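Long-range contacts in Alr2269 protein (Nostoc sp., PDB 3MC9), which probably acts as an Omp85-type outer-membrane protein whose periplasmic POTRA domains take part in polypeptide transport and beta-barrel biogenesis: residues A[62-67]-A[128-133]; A[67-72]-A[82-87]; A[138-143]-A[167-172]; A[144-149]-A[213-218]. One frame throughout, in Å; residues are numbered along the deposited sequence.

Interaction 1 of 4, residues A[62-67]-A[128-133]; sequences VLVSEV and VRVSFI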
loop_
_atom_site.group_PDB
_atom_site.type_symbol
_atom_site.label_atom_id
_atom_site.label_comp_id
_atom_site.label_asym_id
_atom_site.label_seq_id
_atom_site.Cartn_x
_atom_site.Cartn_y
_atom_site.Cartn_z
ATOM N N VAL A 62 -14.514 -18.640 15.388
ATOM C CA VAL A 62 -15.184 -19.542 14.489
ATOM C C VAL A 62 -14.111 -20.315 13.780
ATOM O O VAL A 62 -13.054 -19.774 13.454
ATOM C CB VAL A 62 -15.954 -18.816 13.356
ATOM C CG1 VAL A 62 -17.333 -19.431 13.182
ATOM C CG2 VAL A 62 -16.027 -17.339 13.588
ATOM N N LEU A 63 -14.395 -21.577 13.507
ATOM C CA LEU A 63 -13.459 -22.398 12.771
ATOM C C LEU A 63 -13.475 -21.921 11.345
ATOM O O LEU A 63 -14.519 -21.503 10.841
ATOM C CB LEU A 63 -13.860 -23.872 12.844
ATOM C CG LEU A 63 -12.919 -24.819 12.099
ATOM C CD1 LEU A 63 -11.650 -25.031 12.922
ATOM C CD2 LEU A 63 -13.628 -26.118 11.836
ATOM N N VAL A 64 -12.318 -21.935 10.700
ATOM C CA VAL A 64 -12.234 -21.491 9.323
ATOM C C VAL A 64 -12.101 -22.747 8.486
ATOM O O VAL A 64 -11.213 -23.556 8.745
ATOM C CB VAL A 64 -11.048 -20.529 9.086
ATOM C CG1 VAL A 64 -10.766 -20.359 7.572
ATOM C CG2 VAL A 64 -11.331 -19.167 9.719
ATOM N N SER A 65 -12.994 -22.920 7.506
ATOM C CA SER A 65 -12.930 -24.094 6.610
ATOM C C SER A 65 -12.052 -23.890 5.382
ATOM O O SER A 65 -11.515 -24.864 4.831
ATOM C CB SER A 65 -14.323 -24.517 6.132
ATOM O OG SER A 65 -14.967 -23.467 5.419
ATOM N N GLU A 66 -11.942 -22.640 4.938
ATOM C CA GLU A 66 -11.310 -22.322 3.650
ATOM C C GLU A 66 -10.875 -20.861 3.585
ATOM O O GLU A 66 -11.580 -19.978 4.055
ATOM C CB GLU A 66 -12.286 -22.609 2.510
ATOM C CG GLU A 66 -11.624 -23.254 1.302
ATOM C CD GLU A 66 -12.584 -23.524 0.141
ATOM O OE1 GLU A 66 -13.803 -23.707 0.373
ATOM O OE2 GLU A 66 -12.106 -23.568 -1.015
ATOM N N VAL A 67 -9.686 -20.629 3.036
ATOM C CA VAL A 67 -9.211 -19.275 2.770
ATOM C C VAL A 67 -9.012 -19.136 1.286
ATOM O O VAL A 67 -8.312 -19.939 0.673
ATOM C CB VAL A 67 -7.888 -18.941 3.505
ATOM C CG1 VAL A 67 -7.383 -17.535 3.089
ATOM C CG2 VAL A 67 -8.100 -19.001 5.007
ATOM N N VAL A 128 -16.070 -21.276 8.416
ATOM C CA VAL A 128 -16.200 -20.089 7.591
ATOM C C VAL A 128 -15.215 -20.137 6.425
ATOM O O VAL A 128 -14.038 -20.492 6.606
ATOM C CB VAL A 128 -16.002 -18.812 8.390
ATOM C CG1 VAL A 128 -16.364 -17.597 7.523
ATOM C CG2 VAL A 128 -16.881 -18.829 9.633
ATOM N N ARG A 129 -15.718 -19.795 5.233
ATOM C CA ARG A 129 -14.872 -19.595 4.075
ATOM C C ARG A 129 -14.496 -18.121 4.035
ATOM O O ARG A 129 -15.349 -17.260 3.837
ATOM C CB ARG A 129 -15.571 -20.017 2.787
ATOM C CG ARG A 129 -15.995 -21.485 2.778
ATOM C CD ARG A 129 -16.957 -21.815 1.637
ATOM N NE ARG A 129 -16.279 -22.248 0.417
ATOM C CZ ARG A 129 -16.268 -21.593 -0.746
ATOM N NH1 ARG A 129 -16.900 -20.429 -0.904
ATOM N NH2 ARG A 129 -15.616 -22.118 -1.785
ATOM N N VAL A 130 -13.225 -17.824 4.274
ATOM C CA VAL A 130 -12.773 -16.424 4.359
ATOM C C VAL A 130 -12.124 -16.041 3.036
ATOM O O VAL A 130 -11.133 -16.647 2.623
ATOM C CB VAL A 130 -11.790 -16.206 5.527
ATOM C CG1 VAL A 130 -11.239 -14.780 5.526
ATOM C CG2 VAL A 130 -12.469 -16.503 6.879
ATOM N N SER A 131 -12.715 -15.055 2.363
ATOM C CA SER A 131 -12.154 -14.512 1.136
ATOM C C SER A 131 -11.429 -13.197 1.406
ATOM O O SER A 131 -12.007 -12.247 1.937
ATOM C CB SER A 131 -13.250 -14.335 0.083
ATOM O OG SER A 131 -13.639 -15.597 -0.429
ATOM N N PHE A 132 -10.146 -13.165 1.077
ATOM C CA PHE A 132 -9.379 -11.930 1.105
ATOM C C PHE A 132 -9.414 -11.419 -0.314
ATOM O O PHE A 132 -8.903 -12.076 -1.230
ATOM C CB PHE A 132 -7.951 -12.152 1.587
ATOM C CG PHE A 132 -7.862 -12.498 3.049
ATOM C CD1 PHE A 132 -8.034 -11.516 4.025
ATOM C CD2 PHE A 132 -7.639 -13.807 3.451
ATOM C CE1 PHE A 132 -7.973 -11.835 5.375
ATOM C CE2 PHE A 132 -7.579 -14.134 4.792
ATOM C CZ PHE A 132 -7.754 -13.149 5.763
ATOM N N ILE A 133 -10.059 -10.273 -0.502
ATOM C CA ILE A 133 -10.212 -9.688 -1.823
ATOM C C ILE A 133 -9.282 -8.496 -1.898
ATOM O O ILE A 133 -9.369 -7.562 -1.104
ATOM C CB ILE A 133 -11.684 -9.314 -2.104
ATOM C CG1 ILE A 133 -12.551 -10.574 -2.010
ATOM C CG2 ILE A 133 -11.827 -8.665 -3.496
ATOM C CD1 ILE A 133 -13.940 -10.331 -1.488
#
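Arg-129 sets its CG anti to the carbonyl carbon (chi1 -59°), and a bend at chi3 (91°) turns NE toward Glu-66, whose chain runs extended beyond CG. The two side chains lie next to each other and point the same way, joined by a salt bridge in which Arg-129 NE donates to Glu-66 OE1 at 2.9 Å, with a weak second bond from Arg-129 NH2 to Glu-66 OE1 at 3.2 Å. NE comes in from above the carboxylate, and the carboxylate and guanidinium planes are turned 72° apart. Beneath this pair the backbones are in parallel pairing, interrupted by a beta bulge at Ser-65. Val-128 N donates to Leu-63 O at 2.9 Å, and Val-130 N to Glu-66 O at 2.7 Å. At the bulge one acceptor serves two successive amides: Val-128 O takes Ser-65 N at 2.8 Å and, weakly, Glu-66 N at 3.4 Å. That extra residue shifts the register by one, yet Val-64 and Val-67 still emerge on the same face as Val-128 and Val-130. At the start of the pairing Val-62 CG1 touches Val-128 CG2 at 3.6 Å. Further along, Val-67 CG1 sits at the edge of the Phe-132 ring, in its plane and 3.8 Å from Phe-132 CD2, while Val-130 CG1 lies over one face. Helix 98-110 packs against this valine side, with Leu-101 on both Val-130 and Phe-132. On the other side Arg-129 NH1 makes a second salt bridge with Glu-122 of strand 114-124, and strand 95-96 flanks strand 62-71.

Interaction 2 of 4, residues A[67-72]-A[82-87]; sequences VLVRPQ and TQVYNV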
loop_
_atom_site.group_PDB
_atom_site.type_symbol
_atom_site.label_atom_id
_atom_site.label_comp_id
_atom_site.label_asym_id
_atom_site.label_seq_id
_atom_site.Cartn_x
_atom_site.Cartn_y
_atom_site.Cartn_z
ATOM N N VAL A 67 -9.686 -20.629 3.036
ATOM C CA VAL A 67 -9.211 -19.275 2.770
ATOM C C VAL A 67 -9.012 -19.136 1.286
ATOM O O VAL A 67 -8.312 -19.939 0.673
ATOM C CB VAL A 67 -7.888 -18.941 3.505
ATOM C CG1 VAL A 67 -7.383 -17.535 3.089
ATOM C CG2 VAL A 67 -8.100 -19.001 5.007
ATOM N N LEU A 68 -9.656 -18.134 0.707
ATOM C CA LEU A 68 -9.499 -17.830 -0.710
ATOM C C LEU A 68 -8.874 -16.434 -0.810
ATOM O O LEU A 68 -9.236 -15.520 -0.060
ATOM C CB LEU A 68 -10.852 -17.872 -1.448
ATOM C CG LEU A 68 -11.755 -19.113 -1.300
ATOM C CD1 LEU A 68 -13.003 -19.041 -2.236
ATOM C CD2 LEU A 68 -10.983 -20.383 -1.576
ATOM N N VAL A 69 -7.907 -16.283 -1.706
ATOM C CA VAL A 69 -7.312 -14.978 -1.988
ATOM C C VAL A 69 -7.721 -14.633 -3.403
ATOM O O VAL A 69 -7.434 -15.399 -4.311
ATOM C CB VAL A 69 -5.788 -15.022 -1.894
ATOM C CG1 VAL A 69 -5.199 -13.693 -2.358
ATOM C CG2 VAL A 69 -5.352 -15.353 -0.466
ATOM N N ARG A 70 -8.409 -13.508 -3.590
ATOM C CA ARG A 70 -9.001 -13.174 -4.892
ATOM C C ARG A 70 -8.705 -11.735 -5.310
ATOM O O ARG A 70 -8.681 -10.850 -4.469
ATOM C CB ARG A 70 -10.530 -13.354 -4.859
ATOM C CG ARG A 70 -11.017 -14.787 -4.696
ATOM C CD ARG A 70 -10.621 -15.658 -5.885
ATOM N NE ARG A 70 -11.106 -17.032 -5.745
ATOM C CZ ARG A 70 -10.377 -18.075 -5.337
ATOM N NH1 ARG A 70 -10.949 -19.275 -5.251
ATOM N NH2 ARG A 70 -9.085 -17.944 -5.018
ATOM N N PRO A 71 -8.517 -11.498 -6.623
ATOM C CA PRO A 71 -8.419 -10.134 -7.112
ATOM C C PRO A 71 -9.791 -9.487 -7.052
ATOM O O PRO A 71 -10.788 -10.151 -7.287
ATOM C CB PRO A 71 -7.982 -10.316 -8.572
ATOM C CG PRO A 71 -8.624 -11.603 -8.977
ATOM C CD PRO A 71 -8.584 -12.470 -7.732
ATOM N N GLN A 72 -9.846 -8.212 -6.724
ATOM C CA GLN A 72 -11.100 -7.473 -6.789
ATOM C C GLN A 72 -11.536 -7.276 -8.248
ATOM O O GLN A 72 -12.727 -7.250 -8.546
ATOM C CB GLN A 72 -10.943 -6.121 -6.119
ATOM C CG GLN A 72 -12.259 -5.467 -5.776
ATOM C CD GLN A 72 -12.061 -4.181 -5.017
ATOM O OE1 GLN A 72 -10.932 -3.787 -4.723
ATOM N NE2 GLN A 72 -13.160 -3.514 -4.689
ATOM N N THR A 82 0.752 -15.371 -3.333
ATOM C CA THR A 82 1.744 -15.845 -2.381
ATOM C C THR A 82 2.074 -14.785 -1.342
ATOM O O THR A 82 2.233 -15.093 -0.166
ATOM C CB THR A 82 3.030 -16.262 -3.112
ATOM O OG1 THR A 82 2.709 -17.274 -4.076
ATOM C CG2 THR A 82 4.083 -16.788 -2.141
ATOM N N GLN A 83 2.193 -13.542 -1.788
ATOM C CA GLN A 83 2.430 -12.410 -0.884
ATOM C C GLN A 83 1.357 -12.357 0.192
ATOM O O GLN A 83 1.662 -12.191 1.363
ATOM C CB GLN A 83 2.423 -11.082 -1.651
ATOM C CG GLN A 83 3.673 -10.815 -2.454
ATOM C CD GLN A 83 4.858 -10.471 -1.580
ATOM O OE1 GLN A 83 5.972 -10.910 -1.837
ATOM N NE2 GLN A 83 4.621 -9.700 -0.534
ATOM N N VAL A 84 0.098 -12.475 -0.219
ATOM C CA VAL A 84 -1.022 -12.503 0.729
ATOM C C VAL A 84 -0.891 -13.687 1.704
ATOM O O VAL A 84 -0.942 -13.498 2.925
ATOM C CB VAL A 84 -2.389 -12.539 -0.005
ATOM C CG1 VAL A 84 -3.542 -12.739 0.974
ATOM C CG2 VAL A 84 -2.588 -11.270 -0.821
ATOM N N TYR A 85 -0.684 -14.890 1.173
ATOM C CA TYR A 85 -0.618 -16.101 2.013
ATOM C C TYR A 85 0.531 -16.022 3.020
ATOM O O TYR A 85 0.380 -16.443 4.158
ATOM C CB TYR A 85 -0.559 -17.397 1.175
ATOM C CG TYR A 85 -1.924 -17.892 0.694
ATOM C CD1 TYR A 85 -2.871 -18.373 1.595
ATOM C CD2 TYR A 85 -2.264 -17.878 -0.655
ATOM C CE1 TYR A 85 -4.116 -18.823 1.163
ATOM C CE2 TYR A 85 -3.511 -18.327 -1.095
ATOM C CZ TYR A 85 -4.429 -18.798 -0.185
ATOM O OH TYR A 85 -5.668 -19.228 -0.623
ATOM N N ASN A 86 1.650 -15.426 2.604
ATOM C CA ASN A 86 2.805 -15.204 3.479
ATOM C C ASN A 86 2.559 -14.397 4.758
ATOM O O ASN A 86 3.302 -14.545 5.718
ATOM C CB ASN A 86 3.921 -14.474 2.719
ATOM C CG ASN A 86 4.658 -15.364 1.738
ATOM O OD1 ASN A 86 4.440 -16.580 1.657
ATOM N ND2 ASN A 86 5.544 -14.750 0.978
ATOM N N VAL A 87 1.575 -13.507 4.767
ATOM C CA VAL A 87 1.442 -12.568 5.893
ATOM C C VAL A 87 0.174 -12.719 6.722
ATOM O O VAL A 87 0.096 -12.176 7.831
ATOM C CB VAL A 87 1.555 -11.112 5.410
ATOM C CG1 VAL A 87 2.913 -10.891 4.750
ATOM C CG2 VAL A 87 0.419 -10.760 4.463
HETATM O O HOH W 1 -6.484 -18.641 -2.850
#
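Val-69 and Val-84 meet tip to tip where the first strand of this POTRA domain is covered by the helix that follows it, the opening strand-helix step of the beta-alpha-alpha-beta-beta fold. Strand 67-71 and helix 82-87 run roughly antiparallel, their axes 9.3 Å apart at closest approach, a gap filled by a few side chains. Both valines hold CG1 anti to the backbone N. In Val-69 (chi1 173°) this leaves CG2 anti to the carbonyl carbon, and that methyl does double duty. It presses on Val-84 CG1 at 3.5 Å, tighter than ordinary van der Waals contact, and it also sits over a face of the Tyr-85 ring. The Val-69 CG2 to Tyr-85 centroid distance is 3.8 Å, only 22° off the ring normal: a CH-pi contact displaced toward the rim, with Tyr-85 CE2 among the nearest ring atoms. Tyr-85 has CG anti to its carbonyl carbon (chi1 -83°), and its side chain slides past the two strand valines in the opposite direction. Val-67 CG1 approaches the same ring obliquely, 4.0 Å from Tyr-85 CE1. The ring thus rests on two strand valines on its way to the backbone. Leu-76 also packs on Val-69, and Val-84 also packs on Ile-108 of helix 98-110 and Phe-114 of strand 114-124. The phenol oxygen Tyr-85 OH lies within hydrogen-bonding distance of Val-67 O at 3.0 Å, though its proton is not settled; a water close to the hydroxyl accepts from Val-69 N at 3.0 Å.

Interaction 3 of 4, residues A[138-143]-A[167-172]; sequences PVLSKV and RAQYGK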
loop_
_atom_site.group_PDB
_atom_site.type_symbol
_atom_site.label_atom_id
_atom_site.label_comp_id
_atom_site.label_asym_id
_atom_site.label_seq_id
_atom_site.Cartn_x
_atom_site.Cartn_y
_atom_site.Cartn_z
ATOM N N PRO A 138 -1.472 -0.346 -9.305
ATOM C CA PRO A 138 -1.120 -0.275 -10.713
ATOM C C PRO A 138 0.389 -0.170 -10.888
ATOM O O PRO A 138 1.109 0.050 -9.908
ATOM C CB PRO A 138 -1.776 1.026 -11.161
ATOM C CG PRO A 138 -1.680 1.897 -9.963
ATOM C CD PRO A 138 -1.826 0.977 -8.769
ATOM N N VAL A 139 0.856 -0.331 -12.119
ATOM C CA VAL A 139 2.272 -0.131 -12.446
ATOM C C VAL A 139 2.585 1.349 -12.243
ATOM O O VAL A 139 1.832 2.204 -12.691
ATOM C CB VAL A 139 2.571 -0.531 -13.906
ATOM C CG1 VAL A 139 4.045 -0.329 -14.238
ATOM C CG2 VAL A 139 2.158 -1.987 -14.158
ATOM N N LEU A 140 3.665 1.653 -11.526
ATOM C CA LEU A 140 4.049 3.058 -11.287
ATOM C C LEU A 140 4.561 3.690 -12.579
ATOM O O LEU A 140 5.594 3.271 -13.122
ATOM C CB LEU A 140 5.107 3.160 -10.185
ATOM C CG LEU A 140 5.586 4.564 -9.808
ATOM C CD1 LEU A 140 4.457 5.386 -9.167
ATOM C CD2 LEU A 140 6.778 4.482 -8.886
ATOM N N SER A 141 3.839 4.689 -13.081
ATOM C CA SER A 141 4.291 5.416 -14.264
ATOM C C SER A 141 5.101 6.640 -13.853
ATOM O O SER A 141 6.142 6.927 -14.457
ATOM C CB SER A 141 3.121 5.819 -15.166
ATOM O OG SER A 141 2.180 6.614 -14.473
ATOM N N LYS A 142 4.634 7.363 -12.833
ATOM C CA LYS A 142 5.400 8.489 -12.321
ATOM C C LYS A 142 5.006 9.015 -10.935
ATOM O O LYS A 142 3.919 8.735 -10.429
ATOM C CB LYS A 142 5.402 9.615 -13.357
ATOM C CG LYS A 142 4.423 10.729 -13.157
ATOM C CD LYS A 142 5.095 12.053 -13.448
ATOM C CE LYS A 142 4.802 12.585 -14.822
ATOM N NZ LYS A 142 5.360 13.968 -14.911
ATOM N N VAL A 143 5.942 9.744 -10.323
ATOM C CA VAL A 143 5.710 10.461 -9.074
ATOM C C VAL A 143 5.834 11.971 -9.315
ATOM O O VAL A 143 6.824 12.440 -9.877
ATOM C CB VAL A 143 6.683 10.009 -7.939
ATOM C CG1 VAL A 143 6.450 10.812 -6.674
ATOM C CG2 VAL A 143 6.516 8.527 -7.648
ATOM N N ARG A 167 12.578 7.237 -10.221
ATOM C CA ARG A 167 12.760 6.680 -11.575
ATOM C C ARG A 167 12.879 5.157 -11.603
ATOM O O ARG A 167 12.207 4.483 -12.378
ATOM C CB ARG A 167 14.032 7.263 -12.213
ATOM C CG ARG A 167 13.981 7.377 -13.695
ATOM C CD ARG A 167 15.322 7.835 -14.257
ATOM N NE ARG A 167 15.513 9.287 -14.152
ATOM C CZ ARG A 167 16.549 9.898 -13.570
ATOM N NH1 ARG A 167 17.540 9.208 -13.007
ATOM N NH2 ARG A 167 16.595 11.224 -13.553
ATOM N N ALA A 168 13.747 4.643 -10.742
ATOM C CA ALA A 168 14.060 3.229 -10.658
ATOM C C ALA A 168 12.835 2.346 -10.401
ATOM O O ALA A 168 12.846 1.173 -10.740
ATOM C CB ALA A 168 15.116 3.008 -9.557
ATOM N N GLN A 169 11.793 2.904 -9.784
ATOM C CA GLN A 169 10.569 2.153 -9.501
ATOM C C GLN A 169 9.558 2.233 -10.658
ATOM O O GLN A 169 8.552 1.544 -10.646
ATOM C CB GLN A 169 9.931 2.646 -8.187
ATOM C CG GLN A 169 10.881 2.669 -6.968
ATOM C CD GLN A 169 10.239 3.273 -5.711
ATOM O OE1 GLN A 169 9.019 3.187 -5.508
ATOM N NE2 GLN A 169 11.066 3.899 -4.864
ATOM N N TYR A 170 9.830 3.081 -11.650
ATOM C CA TYR A 170 8.938 3.268 -12.802
ATOM C C TYR A 170 8.868 2.001 -13.651
ATOM O O TYR A 170 9.867 1.315 -13.824
ATOM C CB TYR A 170 9.415 4.425 -13.692
ATOM C CG TYR A 170 9.266 5.828 -13.111
ATOM C CD1 TYR A 170 8.959 6.041 -11.761
ATOM C CD2 TYR A 170 9.468 6.949 -13.917
ATOM C CE1 TYR A 170 8.825 7.325 -11.250
ATOM C CE2 TYR A 170 9.348 8.238 -13.406
ATOM C CZ TYR A 170 9.024 8.418 -12.075
ATOM O OH TYR A 170 8.898 9.690 -11.566
ATOM N N GLY A 171 7.683 1.697 -14.171
ATOM C CA GLY A 171 7.491 0.547 -15.072
ATOM C C GLY A 171 7.296 -0.779 -14.347
ATOM O O GLY A 171 7.241 -1.833 -14.973
ATOM N N LYS A 172 7.194 -0.722 -13.022
ATOM C CA LYS A 172 6.912 -1.890 -12.197
ATOM C C LYS A 172 5.741 -1.585 -11.289
ATOM O O LYS A 172 5.428 -0.417 -11.025
ATOM C CB LYS A 172 8.115 -2.232 -11.326
ATOM C CG LYS A 172 9.159 -3.111 -12.006
ATOM C CD LYS A 172 10.318 -3.401 -11.058
ATOM C CE LYS A 172 11.085 -2.132 -10.684
ATOM N NZ LYS A 172 12.037 -2.394 -9.583
#
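A type II beta turn, Gln-169 to Lys-172, lies against the segment leading into strand 142-146, and Leu-140 is bonded to it at both its polar backbone atoms. Leu-140 N donates to Lys-172 O at 2.8 Å, and Gly-171 N donates to Leu-140 O, also at 2.8 Å and nearly along the C=O axis. Gly-171 occupies the third place of the turn with a positive phi of 83°, which favours glycine; Val-139 CG1 packs on its carbonyl carbon, 3.3 Å from Gly-171 C. The turn starts at the last residue of the short 3-10 segment 167-169, in the loop between helices 161-166 and 176-192 of the second POTRA domain, joining the link between these helices to the residues that lead into, and begin, the domain's first strand. Tyr-170 does most of the side-chain work. Its CG stands anti to the carbonyl carbon (chi1 -70°), and the ring packs on the backbone of 141-143. Over one face come Ser-141 O, 3.4 Å from Tyr-170 CD2, and Lys-142 CA, whose CH-pi contact measures 4.0 Å to the ring centroid; Arg-167 CA lies over the centre of the opposite face. At the far end Tyr-170 OH accepts Val-143 N at 3.2 Å in an almost straight bond (173° at the hydrogen) and is hydrogen-bonded also to Asp-163 OD1 of helix 161-166, which helps to fix the phenol. Leu-140 CD2 touches Tyr-170 CD1 at 3.9 Å and Gln-169 CB at 3.7 Å. The amide of Gln-169 is directed elsewhere, its NE2 bonded to Asp-178 O.

Interaction 4 of 4, residues A[144-149]-A[213-218]; sequences EIQANP and TLQVAE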
loop_
_atom_site.group_PDB
_atom_site.type_symbol
_atom_site.label_atom_id
_atom_site.label_comp_id
_atom_site.label_asym_id
_atom_site.label_seq_id
_atom_site.Cartn_x
_atom_site.Cartn_y
_atom_site.Cartn_z
ATOM N N GLU A 144 4.807 12.706 -8.905
ATOM C CA GLU A 144 4.773 14.166 -8.964
ATOM C C GLU A 144 4.733 14.745 -7.556
ATOM O O GLU A 144 4.024 14.222 -6.705
ATOM C CB GLU A 144 3.474 14.625 -9.608
ATOM C CG GLU A 144 3.386 14.506 -11.085
ATOM C CD GLU A 144 2.035 14.981 -11.594
ATOM O OE1 GLU A 144 1.249 15.525 -10.782
ATOM O OE2 GLU A 144 1.761 14.814 -12.797
ATOM N N ILE A 145 5.432 15.856 -7.341
ATOM C CA ILE A 145 5.304 16.632 -6.117
ATOM C C ILE A 145 4.344 17.789 -6.343
ATOM O O ILE A 145 4.452 18.511 -7.327
ATOM C CB ILE A 145 6.642 17.230 -5.681
ATOM C CG1 ILE A 145 7.617 16.124 -5.267
ATOM C CG2 ILE A 145 6.446 18.254 -4.529
ATOM C CD1 ILE A 145 9.050 16.624 -5.142
ATOM N N GLN A 146 3.409 17.963 -5.422
ATOM C CA GLN A 146 2.481 19.073 -5.446
ATOM C C GLN A 146 2.728 19.894 -4.182
ATOM O O GLN A 146 2.404 19.469 -3.069
ATOM C CB GLN A 146 1.067 18.512 -5.488
ATOM C CG GLN A 146 -0.066 19.508 -5.373
ATOM C CD GLN A 146 -1.405 18.796 -5.198
ATOM O OE1 GLN A 146 -1.747 18.321 -4.105
ATOM N NE2 GLN A 146 -2.149 18.687 -6.286
ATOM N N ALA A 147 3.334 21.059 -4.349
ATOM C CA ALA A 147 3.723 21.884 -3.205
ATOM C C ALA A 147 2.607 22.818 -2.802
ATOM O O ALA A 147 2.428 23.107 -1.619
ATOM C CB ALA A 147 4.953 22.692 -3.540
ATOM N N ASN A 148 1.860 23.269 -3.804
ATOM C CA ASN A 148 1.027 24.459 -3.710
ATOM C C ASN A 148 -0.463 24.129 -3.646
ATOM O O ASN A 148 -0.885 23.052 -4.109
ATOM C CB ASN A 148 1.298 25.355 -4.924
ATOM N N PRO A 149 -1.272 25.080 -3.130
ATOM C CA PRO A 149 -2.661 24.856 -2.739
ATOM C C PRO A 149 -3.537 24.590 -3.940
ATOM O O PRO A 149 -3.235 23.686 -4.710
ATOM C CB PRO A 149 -3.057 26.179 -2.072
ATOM C CG PRO A 149 -2.177 27.218 -2.701
ATOM C CD PRO A 149 -1.010 26.516 -3.356
ATOM N N THR A 213 0.824 11.249 -6.769
ATOM C CA THR A 213 1.000 12.637 -6.413
ATOM C C THR A 213 1.304 12.739 -4.916
ATOM O O THR A 213 0.504 12.295 -4.083
ATOM C CB THR A 213 -0.253 13.457 -6.736
ATOM O OG1 THR A 213 -0.636 13.225 -8.099
ATOM C CG2 THR A 213 -0.014 14.945 -6.499
ATOM N N LEU A 214 2.461 13.310 -4.591
ATOM C CA LEU A 214 2.868 13.579 -3.206
ATOM C C LEU A 214 2.691 15.063 -2.901
ATOM O O LEU A 214 3.370 15.922 -3.466
ATOM C CB LEU A 214 4.327 13.204 -2.982
ATOM C CG LEU A 214 4.740 11.775 -3.313
ATOM C CD1 LEU A 214 6.267 11.622 -3.133
ATOM C CD2 LEU A 214 3.961 10.814 -2.421
ATOM N N GLN A 215 1.757 15.351 -2.016
ATOM C CA GLN A 215 1.502 16.694 -1.548
ATOM C C GLN A 215 2.496 16.934 -0.423
ATOM O O GLN A 215 2.543 16.129 0.501
ATOM C CB GLN A 215 0.075 16.716 -1.021
ATOM C CG GLN A 215 -0.579 18.058 -0.959
ATOM C CD GLN A 215 -2.107 17.918 -0.948
ATOM O OE1 GLN A 215 -2.707 17.559 0.067
ATOM N NE2 GLN A 215 -2.734 18.182 -2.093
ATOM N N VAL A 216 3.278 18.018 -0.511
ATOM C CA VAL A 216 4.321 18.343 0.461
ATOM C C VAL A 216 4.146 19.765 0.996
ATOM O O VAL A 216 3.958 20.701 0.224
ATOM C CB VAL A 216 5.741 18.237 -0.162
ATOM C CG1 VAL A 216 6.803 18.507 0.885
ATOM C CG2 VAL A 216 5.961 16.879 -0.762
ATOM N N ALA A 217 4.178 19.908 2.319
ATOM C CA ALA A 217 4.276 21.210 2.971
ATOM C C ALA A 217 5.759 21.476 3.065
ATOM O O ALA A 217 6.425 20.968 3.932
ATOM C CB ALA A 217 3.645 21.180 4.368
ATOM N N GLU A 218 6.286 22.229 2.120
ATOM C CA GLU A 218 7.727 22.399 1.992
ATOM C C GLU A 218 8.292 23.341 3.019
ATOM O O GLU A 218 9.425 23.188 3.442
ATOM C CB GLU A 218 8.054 22.943 0.582
ATOM C CG GLU A 218 7.595 21.996 -0.507
ATOM C CD GLU A 218 8.118 22.354 -1.880
ATOM O OE1 GLU A 218 8.208 23.549 -2.190
ATOM O OE2 GLU A 218 8.395 21.412 -2.651
HETATM O O HOH W 2 4.834 23.988 0.251
#
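Parallel strand pairing joins Ile-145 and its neighbours to Leu-214 and its neighbours, binding the first and last strands of the second POTRA domain side by side in a sheet of order 142-146, 211-217, 199-206. The register is unbroken: Leu-214 N donates to Glu-144 O at 2.8 Å, Gln-146 N to Leu-214 O at 2.8 Å, and Val-216 N to Gln-146 O at 3.1 Å. On the face toward helix 176-192, Ile-145 carries CG2 anti to the backbone N and CG1 anti to the carbonyl carbon (chi1 -67°). That places CG2 4.0 Å from Val-216 CG2, with Tyr-190 of the helix packed on both residues. The other face carries Glu-144, Gln-146, Thr-213 and Gln-215. There Thr-213 CG2 lies 3.9 Å from Gln-146 CB; the side chains of Gln-146 and Gln-215 lie side by side with nearly coplanar amides, but their close approach in the model is doubtful. Past the pairing, Ala-147 CB rests against Glu-218 CD at 3.6 Å. The Glu-218 carboxylate is held by Tyr-190, Ser-155 and Val-156 N. Just beyond, a water donates to Ala-147 O and accepts Glu-218 N at 2.9 Å.

In the fold
Interactions 1 and 2 belong to one POTRA domain, interactions 3 and 4 to the next, with the centres of 1 and 4 about 41 Å apart. In the first domain strand 62-71 serves both contacts, sharing Val-67: its edge pairs with 128-133, its apolar face receives helix 82-87. Interaction 2 is the buried one, mostly valine and tyrosine packing, whereas interactions 1 and 4 are partly buried parallel pairings of first and last strands, bulged in 1 and regular in 4. Interaction 3 lies at the surface, where a turn, held by backbone bonds and a tyrosine ring, meets the lead-in to strand 142-146. It touches interaction 4 through Val-143 CG1 and Leu-214 CD1, and both use that strand.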